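Local coordinates for Esterase/lipase (Uncultured bacterium, PDB 3K6K), which probably hydrolyses carboxylic ester bonds, as an alpha/beta-hydrolase esterase of the hormone-sensitive lipase family, at residues R19-L24 / Q284-F289; F52-G57 / T98-T103; P277-V282 / K288-A293. One frame throughout, in Å; residues are numbered along the deposited sequence.

Contact 1: R19-L24 / Q284-F289; sequences RDFLQL and QMYGKF
With chi1 of Phe-21 at -178°, its CG stands anti to the backbone N and the ring projects from helix 18-30 into the angle between Tyr-286 and Phe-289, whose own CG atoms lie anti to their carbonyl carbons. Both side chains cross that of Phe-21 at about a right angle. The outer end of the Phe-21 ring meets the root of the tyrosine: Phe-21 CZ comes over one face of the Tyr-286 ring, 3.5 Å from Tyr-286 CG. The two planes are inclined at 57°, a tilted pairing with centroids 5.1 Å apart. Met-285 CB covers the opposite face of the tyrosine, so that its ring is held between phenylalanine and methionine. Phe-289 CB sits above the outer part of the Phe-21 ring, in a CH-pi contact of 4.0 Å to the centroid, while Phe-21 CE2 lies 3.7 Å from Phe-289 CD1. These two planes differ by 18°, but the rings are so displaced that little of one lies over the other. Beyond Phe-289, on the face turned from Phe-21, lies Lys-288 CG. Phe-21 is buried, and further apolar contact comes from Val-290. The three rings make up an aromatic cluster that pins the N-terminal helix to the loop preceding helix 291-305, consistent with the hormone-sensitive lipase fold, in which N-terminal helices contribute to a cap over the catalytic core.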
loop_
_atom_site.group_PDB
_atom_site.type_symbol
_atom_site.label_atom_id
_atom_site.label_comp_id
_atom_site.label_asym_id
_atom_site.label_seq_id
_atom_site.Cartn_x
_atom_site.Cartn_y
_atom_site.Cartn_z
ATOM N N ARG A 19 22.055 4.128 -2.428
ATOM C CA ARG A 19 22.247 5.408 -3.120
ATOM C C ARG A 19 23.415 5.305 -4.127
ATOM O O ARG A 19 23.456 6.041 -5.117
ATOM C CB ARG A 19 22.413 6.568 -2.138
ATOM C CG ARG A 19 21.081 7.041 -1.487
ATOM C CD ARG A 19 21.388 8.221 -0.549
ATOM N NE ARG A 19 21.927 9.359 -1.321
ATOM C CZ ARG A 19 22.488 10.475 -0.836
ATOM N NH1 ARG A 19 22.613 10.696 0.474
ATOM N NH2 ARG A 19 22.921 11.393 -1.696
ATOM N N ASP A 20 24.305 4.346 -3.875
ATOM C CA ASP A 20 25.487 4.150 -4.705
ATOM C C ASP A 20 25.062 3.414 -5.952
ATOM O O ASP A 20 25.552 3.723 -7.020
ATOM C CB ASP A 20 26.653 3.453 -3.938
ATOM C CG ASP A 20 27.206 4.351 -2.812
ATOM O OD1 ASP A 20 26.939 5.595 -2.897
ATOM O OD2 ASP A 20 27.855 3.864 -1.830
ATOM N N PHE A 21 24.117 2.482 -5.803
ATOM C CA PHE A 21 23.635 1.718 -6.929
ATOM C C PHE A 21 22.862 2.667 -7.839
ATOM O O PHE A 21 22.970 2.563 -9.047
ATOM C CB PHE A 21 22.741 0.545 -6.481
ATOM C CG PHE A 21 22.231 -0.334 -7.644
ATOM C CD1 PHE A 21 20.867 -0.601 -7.793
ATOM C CD2 PHE A 21 23.120 -0.899 -8.557
ATOM C CE1 PHE A 21 20.400 -1.405 -8.829
ATOM C CE2 PHE A 21 22.668 -1.705 -9.616
ATOM C CZ PHE A 21 21.285 -1.951 -9.744
ATOM N N LEU A 22 22.107 3.591 -7.249
ATOM C CA LEU A 22 21.399 4.620 -8.027
ATOM C C LEU A 22 22.342 5.439 -8.903
ATOM O O LEU A 22 21.990 5.785 -10.039
ATOM C CB LEU A 22 20.580 5.573 -7.136
ATOM C CG LEU A 22 19.441 4.817 -6.434
ATOM C CD1 LEU A 22 18.726 5.671 -5.406
ATOM C CD2 LEU A 22 18.452 4.197 -7.478
ATOM N N GLN A 23 23.518 5.764 -8.351
ATOM C CA GLN A 23 24.529 6.529 -9.085
ATOM C C GLN A 23 25.101 5.667 -10.233
ATOM O O GLN A 23 25.395 6.166 -11.303
ATOM C CB GLN A 23 25.626 7.080 -8.149
ATOM C CG GLN A 23 26.620 8.037 -8.854
ATOM C CD GLN A 23 26.438 9.531 -8.481
ATOM O OE1 GLN A 23 27.447 10.275 -8.363
ATOM N NE2 GLN A 23 25.178 9.973 -8.311
ATOM N N LEU A 24 25.215 4.380 -10.025
ATOM C CA LEU A 24 25.672 3.547 -11.065
ATOM C C LEU A 24 24.616 3.515 -12.160
ATOM O O LEU A 24 24.983 3.667 -13.286
ATOM C CB LEU A 24 26.108 2.193 -10.570
ATOM C CG LEU A 24 26.159 1.066 -11.567
ATOM C CD1 LEU A 24 27.038 1.338 -12.696
ATOM C CD2 LEU A 24 26.499 -0.244 -10.958
ATOM N N GLN A 284 13.749 -5.702 -8.038
ATOM C CA GLN A 284 13.880 -7.101 -7.726
ATOM C C GLN A 284 14.830 -7.794 -8.735
ATOM O O GLN A 284 15.176 -8.960 -8.532
ATOM C CB GLN A 284 12.484 -7.838 -7.639
ATOM C CG GLN A 284 11.422 -7.265 -6.640
ATOM C CD GLN A 284 10.763 -5.925 -7.137
ATOM O OE1 GLN A 284 11.144 -5.369 -8.200
ATOM N NE2 GLN A 284 9.793 -5.427 -6.378
ATOM N N MET A 285 15.173 -7.109 -9.835
ATOM C CA MET A 285 16.205 -7.589 -10.747
ATOM C C MET A 285 17.645 -7.571 -10.170
ATOM O O MET A 285 18.556 -8.274 -10.696
ATOM C CB MET A 285 16.199 -6.830 -12.096
ATOM C CG MET A 285 14.846 -6.691 -12.719
ATOM S SD MET A 285 14.205 -7.978 -13.811
ATOM C CE MET A 285 14.997 -7.591 -15.368
ATOM N N TYR A 286 17.855 -6.790 -9.113
ATOM C CA TYR A 286 19.204 -6.446 -8.707
ATOM C C TYR A 286 19.653 -7.010 -7.345
ATOM O O TYR A 286 20.526 -6.430 -6.684
ATOM C CB TYR A 286 19.404 -4.925 -8.820
ATOM C CG TYR A 286 18.874 -4.389 -10.177
ATOM C CD1 TYR A 286 17.798 -3.505 -10.244
ATOM C CD2 TYR A 286 19.466 -4.771 -11.377
ATOM C CE1 TYR A 286 17.312 -3.056 -11.489
ATOM C CE2 TYR A 286 19.021 -4.311 -12.607
ATOM C CZ TYR A 286 17.950 -3.462 -12.671
ATOM O OH TYR A 286 17.491 -3.074 -13.903
ATOM N N GLY A 287 19.091 -8.152 -6.948
ATOM C CA GLY A 287 19.538 -8.866 -5.742
ATOM C C GLY A 287 21.046 -8.901 -5.701
ATOM O O GLY A 287 21.649 -8.669 -4.664
ATOM N N LYS A 288 21.680 -9.124 -6.848
ATOM C CA LYS A 288 23.125 -9.158 -6.878
ATOM C C LYS A 288 23.788 -7.928 -6.218
ATOM O O LYS A 288 24.810 -8.099 -5.541
ATOM C CB LYS A 288 23.593 -9.361 -8.311
ATOM C CG LYS A 288 25.069 -9.137 -8.549
ATOM C CD LYS A 288 25.410 -9.535 -9.998
ATOM C CE LYS A 288 26.877 -9.928 -10.208
ATOM N NZ LYS A 288 27.237 -9.861 -11.671
ATOM N N PHE A 289 23.171 -6.746 -6.403
ATOM C CA PHE A 289 23.659 -5.406 -5.983
ATOM C C PHE A 289 22.979 -4.811 -4.764
ATOM O O PHE A 289 23.663 -4.318 -3.868
ATOM C CB PHE A 289 23.573 -4.405 -7.148
ATOM C CG PHE A 289 24.297 -4.895 -8.382
ATOM C CD1 PHE A 289 23.580 -5.327 -9.493
ATOM C CD2 PHE A 289 25.690 -5.071 -8.359
ATOM C CE1 PHE A 289 24.249 -5.818 -10.623
ATOM C CE2 PHE A 289 26.370 -5.618 -9.481
ATOM C CZ PHE A 289 25.652 -5.957 -10.616
#

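Contact 2: F52-G57 / T98-T103; sequences FPRAEG and THLVLT. With SO4 (sulfate ion), chain E.
Phe-52, Pro-53 and Arg-54 run in an extended backbone, without being a strand, across the turn of helix 96-110 that carries Leu-100 and Val-101. The closest backbone approach joins Arg-54 CA and Val-101 CA, 4.9 Å apart, at a kink where the amides of Val-101 and Leu-102 lack the regular bond to the preceding turn. Val-101 CG2, anti to the backbone N, lies 3.3 Å from Pro-53 O, and Val-101 CB lies 3.8 Å from Phe-52 CB; the Phe-52 ring continues past Val-101 and packs on Phe-289. A water 2.8 Å from Pro-53 O also reaches Val-101 O and can donate to both carbonyls, although other acceptors compete for its protons. In the alpha/beta hydrolase fold this helix forms the crossover between the parallel strands 82-86 and 113-117, and the loop lays the approach to strand 59-65 over it. Arg-54 is extended from CG to NE, which carries its guanidinium over Leu-100: Leu-100 CD1 sits above the centre of one face, 3.5 Å from Arg-54 CZ. With an alanine in place of Arg-54, Leu-100 CD1 and CB would probably lose the cover of the guanidinium and its methylenes, leaving a gap between loop and helix. Ala-55 N bonds to Thr-104 OG1, while Glu-56 N donates to O3 of a sulfate ion, probably carried over from crystallisation, at 3.0 Å.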
loop_
_atom_site.group_PDB
_atom_site.type_symbol
_atom_site.label_atom_id
_atom_site.label_comp_id
_atom_site.label_asym_id
_atom_site.label_seq_id
_atom_site.Cartn_x
_atom_site.Cartn_y
_atom_site.Cartn_z
ATOM N N PHE A 52 23.454 -12.120 -15.407
ATOM C CA PHE A 52 22.948 -12.138 -14.042
ATOM C C PHE A 52 22.681 -13.555 -13.597
ATOM O O PHE A 52 22.258 -14.388 -14.410
ATOM C CB PHE A 52 21.667 -11.334 -13.948
ATOM C CG PHE A 52 21.878 -9.855 -13.977
ATOM C CD1 PHE A 52 21.581 -9.079 -12.859
ATOM C CD2 PHE A 52 22.374 -9.224 -15.112
ATOM C CE1 PHE A 52 21.764 -7.693 -12.891
ATOM C CE2 PHE A 52 22.562 -7.835 -15.139
ATOM C CZ PHE A 52 22.257 -7.077 -14.035
ATOM N N PRO A 53 22.908 -13.849 -12.308
ATOM C CA PRO A 53 22.756 -15.232 -11.853
ATOM C C PRO A 53 21.286 -15.660 -11.826
ATOM O O PRO A 53 20.405 -14.803 -11.830
ATOM C CB PRO A 53 23.398 -15.217 -10.468
ATOM C CG PRO A 53 23.108 -13.849 -9.954
ATOM C CD PRO A 53 23.265 -12.945 -11.194
ATOM N N ARG A 54 21.062 -16.976 -11.868
ATOM C CA ARG A 54 19.748 -17.619 -11.924
ATOM C C ARG A 54 19.649 -18.619 -10.748
ATOM O O ARG A 54 20.650 -19.149 -10.308
ATOM C CB ARG A 54 19.571 -18.340 -13.262
ATOM C CG ARG A 54 19.699 -17.417 -14.441
ATOM C CD ARG A 54 19.828 -18.195 -15.693
ATOM N NE ARG A 54 20.047 -17.384 -16.904
ATOM C CZ ARG A 54 20.084 -17.907 -18.139
ATOM N NH1 ARG A 54 19.924 -19.229 -18.315
ATOM N NH2 ARG A 54 20.274 -17.125 -19.194
ATOM N N ALA A 55 18.477 -18.864 -10.193
ATOM C CA ALA A 55 18.498 -19.650 -8.969
ATOM C C ALA A 55 19.024 -21.081 -9.236
ATOM O O ALA A 55 18.695 -21.710 -10.253
ATOM C CB ALA A 55 17.139 -19.638 -8.272
ATOM N N GLU A 56 19.882 -21.544 -8.335
ATOM C CA GLU A 56 20.463 -22.865 -8.457
ATOM C C GLU A 56 19.320 -23.830 -8.371
ATOM O O GLU A 56 18.448 -23.678 -7.526
ATOM C CB GLU A 56 21.469 -23.139 -7.330
ATOM C CG GLU A 56 21.907 -24.638 -7.189
ATOM C CD GLU A 56 23.200 -24.784 -6.349
ATOM O OE1 GLU A 56 23.962 -25.753 -6.589
ATOM O OE2 GLU A 56 23.467 -23.924 -5.456
ATOM N N GLY A 57 19.307 -24.801 -9.270
ATOM C CA GLY A 57 18.378 -25.916 -9.141
ATOM C C GLY A 57 17.057 -25.673 -9.827
ATOM O O GLY A 57 16.148 -26.508 -9.717
ATOM N N THR A 98 15.467 -12.664 -20.667
ATOM C CA THR A 98 15.932 -11.479 -19.940
ATOM C C THR A 98 15.516 -11.425 -18.466
ATOM O O THR A 98 16.110 -10.661 -17.729
ATOM C CB THR A 98 15.361 -10.215 -20.513
ATOM O OG1 THR A 98 13.921 -10.348 -20.626
ATOM C CG2 THR A 98 15.973 -9.934 -21.855
ATOM N N HIS A 99 14.490 -12.186 -18.053
ATOM C CA HIS A 99 13.924 -12.031 -16.688
ATOM C C HIS A 99 14.219 -13.275 -15.822
ATOM O O HIS A 99 13.867 -13.355 -14.617
ATOM C CB HIS A 99 12.439 -11.654 -16.744
ATOM C CG HIS A 99 12.214 -10.235 -17.154
ATOM N ND1 HIS A 99 11.477 -9.341 -16.394
ATOM C CD2 HIS A 99 12.713 -9.521 -18.192
ATOM C CE1 HIS A 99 11.493 -8.153 -16.980
ATOM N NE2 HIS A 99 12.228 -8.239 -18.079
ATOM N N LEU A 100 14.964 -14.192 -16.434
ATOM C CA LEU A 100 15.342 -15.360 -15.715
ATOM C C LEU A 100 15.807 -15.016 -14.374
ATOM O O LEU A 100 15.396 -15.714 -13.436
ATOM C CB LEU A 100 16.401 -16.182 -16.428
ATOM C CG LEU A 100 15.667 -16.800 -17.588
ATOM C CD1 LEU A 100 16.683 -17.360 -18.567
ATOM C CD2 LEU A 100 14.766 -17.869 -17.082
ATOM N N VAL A 101 16.676 -14.025 -14.251
ATOM C CA VAL A 101 17.178 -13.570 -12.973
ATOM C C VAL A 101 16.094 -13.363 -11.909
ATOM O O VAL A 101 16.227 -13.832 -10.834
ATOM C CB VAL A 101 18.156 -12.355 -13.053
ATOM C CG1 VAL A 101 17.535 -11.169 -13.670
ATOM C CG2 VAL A 101 18.665 -12.030 -11.721
ATOM N N LEU A 102 15.022 -12.689 -12.253
ATOM C CA LEU A 102 13.954 -12.425 -11.340
ATOM C C LEU A 102 13.081 -13.701 -11.117
ATOM O O LEU A 102 12.866 -14.093 -9.962
ATOM C CB LEU A 102 13.157 -11.235 -11.838
ATOM C CG LEU A 102 11.851 -10.854 -11.107
ATOM C CD1 LEU A 102 11.927 -11.058 -9.626
ATOM C CD2 LEU A 102 11.512 -9.399 -11.392
ATOM N N THR A 103 12.629 -14.349 -12.211
ATOM C CA THR A 103 11.596 -15.413 -12.184
ATOM C C THR A 103 12.054 -16.744 -11.636
ATOM O O THR A 103 11.263 -17.489 -11.055
ATOM C CB THR A 103 10.938 -15.649 -13.565
ATOM O OG1 THR A 103 11.901 -16.149 -14.513
ATOM C CG2 THR A 103 10.322 -14.367 -14.083
HETATM S S SO4 E . 20.396 -19.116 -5.277
HETATM O O1 SO4 E . 20.233 -17.683 -5.082
HETATM O O2 SO4 E . 19.087 -19.761 -5.048
HETATM O O3 SO4 E . 20.932 -19.245 -6.638
HETATM O O4 SO4 E . 21.364 -19.730 -4.382
HETATM O O HOH W 1 18.721 -14.478 -9.569
#

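Contact 3: P277-V282 / K288-A293; sequences PDMPHV and KFVNAA
Met-279 meets Val-290 and Ala-292 through its sulfur, and these two meetings make up the tight part of a small, mostly buried contact. Met-279 SD lies 3.7 Å from Val-290 CG2 and 3.8 Å from Ala-292 CB; the thioether therefore bridges the residue just ahead of helix 291-305 and its first turn. Met-279 CG adds a third approach, 3.9 Å from Ala-292 CB. The methionine and valine side chains reach toward each other tip to tip. A bend at chi2 of Met-279 (-64°) turns the sulfur toward the helix start instead of letting the chain run straight on. In Val-290, with chi1 at -70°, CG2 is set between the backbone N and the carbonyl carbon and faces the sulfur, whereas CG1 is turned to Phe-21 of helix 18-30; one valine thus serves two neighbours with its two methyls. On the looser side, Asn-291 is exposed and takes no part, and Pro-277 packs on Gly-268 of the second subunit. The same loop continues to His-281, whose ND1 bonds to Glu-251 and whose side chain touches Ser-157, an arrangement consistent with the catalytic triad of an alpha/beta hydrolase; the backbone of Met-279 is bonded to that of Glu-250, the residue before Glu-251. Across the contact itself the chemistry is wholly apolar: methyl, methylene and thioether groups join the loop after strand 271-276 to the start of the last helix, so the hold rests on the close fit of these groups and not on hydrogen bonds.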
loop_
_atom_site.group_PDB
_atom_site.type_symbol
_atom_site.label_atom_id
_atom_site.label_comp_id
_atom_site.label_asym_id
_atom_site.label_seq_id
_atom_site.Cartn_x
_atom_site.Cartn_y
_atom_site.Cartn_z
ATOM N N PRO A 277 12.143 2.366 -0.206
ATOM C CA PRO A 277 13.080 3.497 -0.135
ATOM C C PRO A 277 14.336 3.307 -1.029
ATOM O O PRO A 277 15.002 2.254 -0.997
ATOM C CB PRO A 277 13.492 3.544 1.358
ATOM C CG PRO A 277 12.582 2.621 2.091
ATOM C CD PRO A 277 11.744 1.854 1.115
ATOM N N ASP A 278 14.685 4.334 -1.797
ATOM C CA ASP A 278 15.928 4.267 -2.621
ATOM C C ASP A 278 15.981 3.100 -3.655
ATOM O O ASP A 278 17.081 2.764 -4.152
ATOM C CB ASP A 278 17.182 4.138 -1.714
ATOM C CG ASP A 278 17.351 5.310 -0.745
ATOM O OD1 ASP A 278 17.120 6.473 -1.123
ATOM O OD2 ASP A 278 17.775 5.051 0.405
ATOM N N MET A 279 14.852 2.458 -3.954
ATOM C CA MET A 279 14.843 1.390 -4.989
ATOM C C MET A 279 14.376 1.902 -6.350
ATOM O O MET A 279 13.437 2.695 -6.430
ATOM C CB MET A 279 13.998 0.178 -4.562
ATOM C CG MET A 279 14.642 -0.586 -3.370
ATOM S SD MET A 279 16.233 -1.245 -3.958
ATOM C CE MET A 279 17.227 -0.036 -3.065
ATOM N N PRO A 280 15.045 1.488 -7.415
ATOM C CA PRO A 280 14.629 1.955 -8.755
ATOM C C PRO A 280 13.600 1.009 -9.335
ATOM O O PRO A 280 13.202 0.036 -8.675
ATOM C CB PRO A 280 15.931 1.837 -9.565
ATOM C CG PRO A 280 16.570 0.512 -8.961
ATOM C CD PRO A 280 16.345 0.777 -7.464
ATOM N N HIS A 281 13.201 1.289 -10.567
ATOM C CA HIS A 281 12.220 0.520 -11.284
ATOM C C HIS A 281 12.558 -0.956 -11.255
ATOM O O HIS A 281 13.698 -1.319 -11.529
ATOM C CB HIS A 281 12.254 1.000 -12.716
ATOM C CG HIS A 281 11.023 0.677 -13.489
ATOM N ND1 HIS A 281 9.757 0.849 -12.974
ATOM C CD2 HIS A 281 10.863 0.195 -14.749
ATOM C CE1 HIS A 281 8.872 0.492 -13.886
ATOM N NE2 HIS A 281 9.512 0.095 -14.969
ATOM N N VAL A 282 11.566 -1.795 -10.978
ATOM C CA VAL A 282 11.709 -3.249 -10.887
ATOM C C VAL A 282 13.032 -3.679 -10.193
ATOM O O VAL A 282 13.806 -4.479 -10.698
ATOM C CB VAL A 282 11.502 -4.001 -12.253
ATOM C CG1 VAL A 282 11.316 -5.485 -11.960
ATOM C CG2 VAL A 282 10.239 -3.481 -13.075
ATOM N N LYS A 288 21.680 -9.124 -6.848
ATOM C CA LYS A 288 23.125 -9.158 -6.878
ATOM C C LYS A 288 23.788 -7.928 -6.218
ATOM O O LYS A 288 24.810 -8.099 -5.541
ATOM C CB LYS A 288 23.593 -9.361 -8.311
ATOM C CG LYS A 288 25.069 -9.137 -8.549
ATOM C CD LYS A 288 25.410 -9.535 -9.998
ATOM C CE LYS A 288 26.877 -9.928 -10.208
ATOM N NZ LYS A 288 27.237 -9.861 -11.671
ATOM N N PHE A 289 23.171 -6.746 -6.403
ATOM C CA PHE A 289 23.659 -5.406 -5.983
ATOM C C PHE A 289 22.979 -4.811 -4.764
ATOM O O PHE A 289 23.663 -4.318 -3.868
ATOM C CB PHE A 289 23.573 -4.405 -7.148
ATOM C CG PHE A 289 24.297 -4.895 -8.382
ATOM C CD1 PHE A 289 23.580 -5.327 -9.493
ATOM C CD2 PHE A 289 25.690 -5.071 -8.359
ATOM C CE1 PHE A 289 24.249 -5.818 -10.623
ATOM C CE2 PHE A 289 26.370 -5.618 -9.481
ATOM C CZ PHE A 289 25.652 -5.957 -10.616
ATOM N N VAL A 290 21.648 -4.807 -4.704
ATOM C CA VAL A 290 21.041 -4.223 -3.518
ATOM C C VAL A 290 20.278 -5.271 -2.695
ATOM O O VAL A 290 19.650 -6.176 -3.233
ATOM C CB VAL A 290 20.194 -2.988 -3.846
ATOM C CG1 VAL A 290 21.074 -1.859 -4.269
ATOM C CG2 VAL A 290 19.159 -3.308 -4.961
ATOM N N ASN A 291 20.349 -5.134 -1.391
ATOM C CA ASN A 291 19.757 -6.086 -0.445
ATOM C C ASN A 291 18.219 -6.114 -0.477
ATOM O O ASN A 291 17.630 -7.205 -0.421
ATOM C CB ASN A 291 20.250 -5.789 0.963
ATOM C CG ASN A 291 19.810 -6.856 1.968
ATOM O OD1 ASN A 291 19.152 -6.501 2.979
ATOM N ND2 ASN A 291 20.141 -8.186 1.695
ATOM N N ALA A 292 17.593 -4.948 -0.643
ATOM C CA ALA A 292 16.102 -4.859 -0.707
ATOM C C ALA A 292 15.393 -5.715 -1.765
ATOM O O ALA A 292 14.195 -6.046 -1.655
ATOM C CB ALA A 292 15.643 -3.360 -0.831
ATOM N N ALA A 293 16.119 -6.062 -2.814
ATOM C CA ALA A 293 15.594 -6.971 -3.821
ATOM C C ALA A 293 15.414 -8.375 -3.295
ATOM O O ALA A 293 14.395 -8.991 -3.569
ATOM C CB ALA A 293 16.453 -6.950 -5.107
#

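From the N terminus, helix 18-30 opens contact 1, which closes only near the other end of the chain, some 260 residues later. Contact 2 is nested within that long loop and closes a shorter one, containing strands 59-65, 68-74 and 82-86. Contact 3 follows in series, starting after strand 271-276 and ending on a segment that shares Lys-288 and Phe-289 with contact 1. Contacts 1 and 3 have centres about 5 Å apart; the centre of contact 2 is about 16 Å from the centres of both. Contacts 1 and 3 join helix 18-30 and the loop after strand 271-276 to the start of helix 291-305; contact 2 joins the loop before strand 59-65 to helix 96-110.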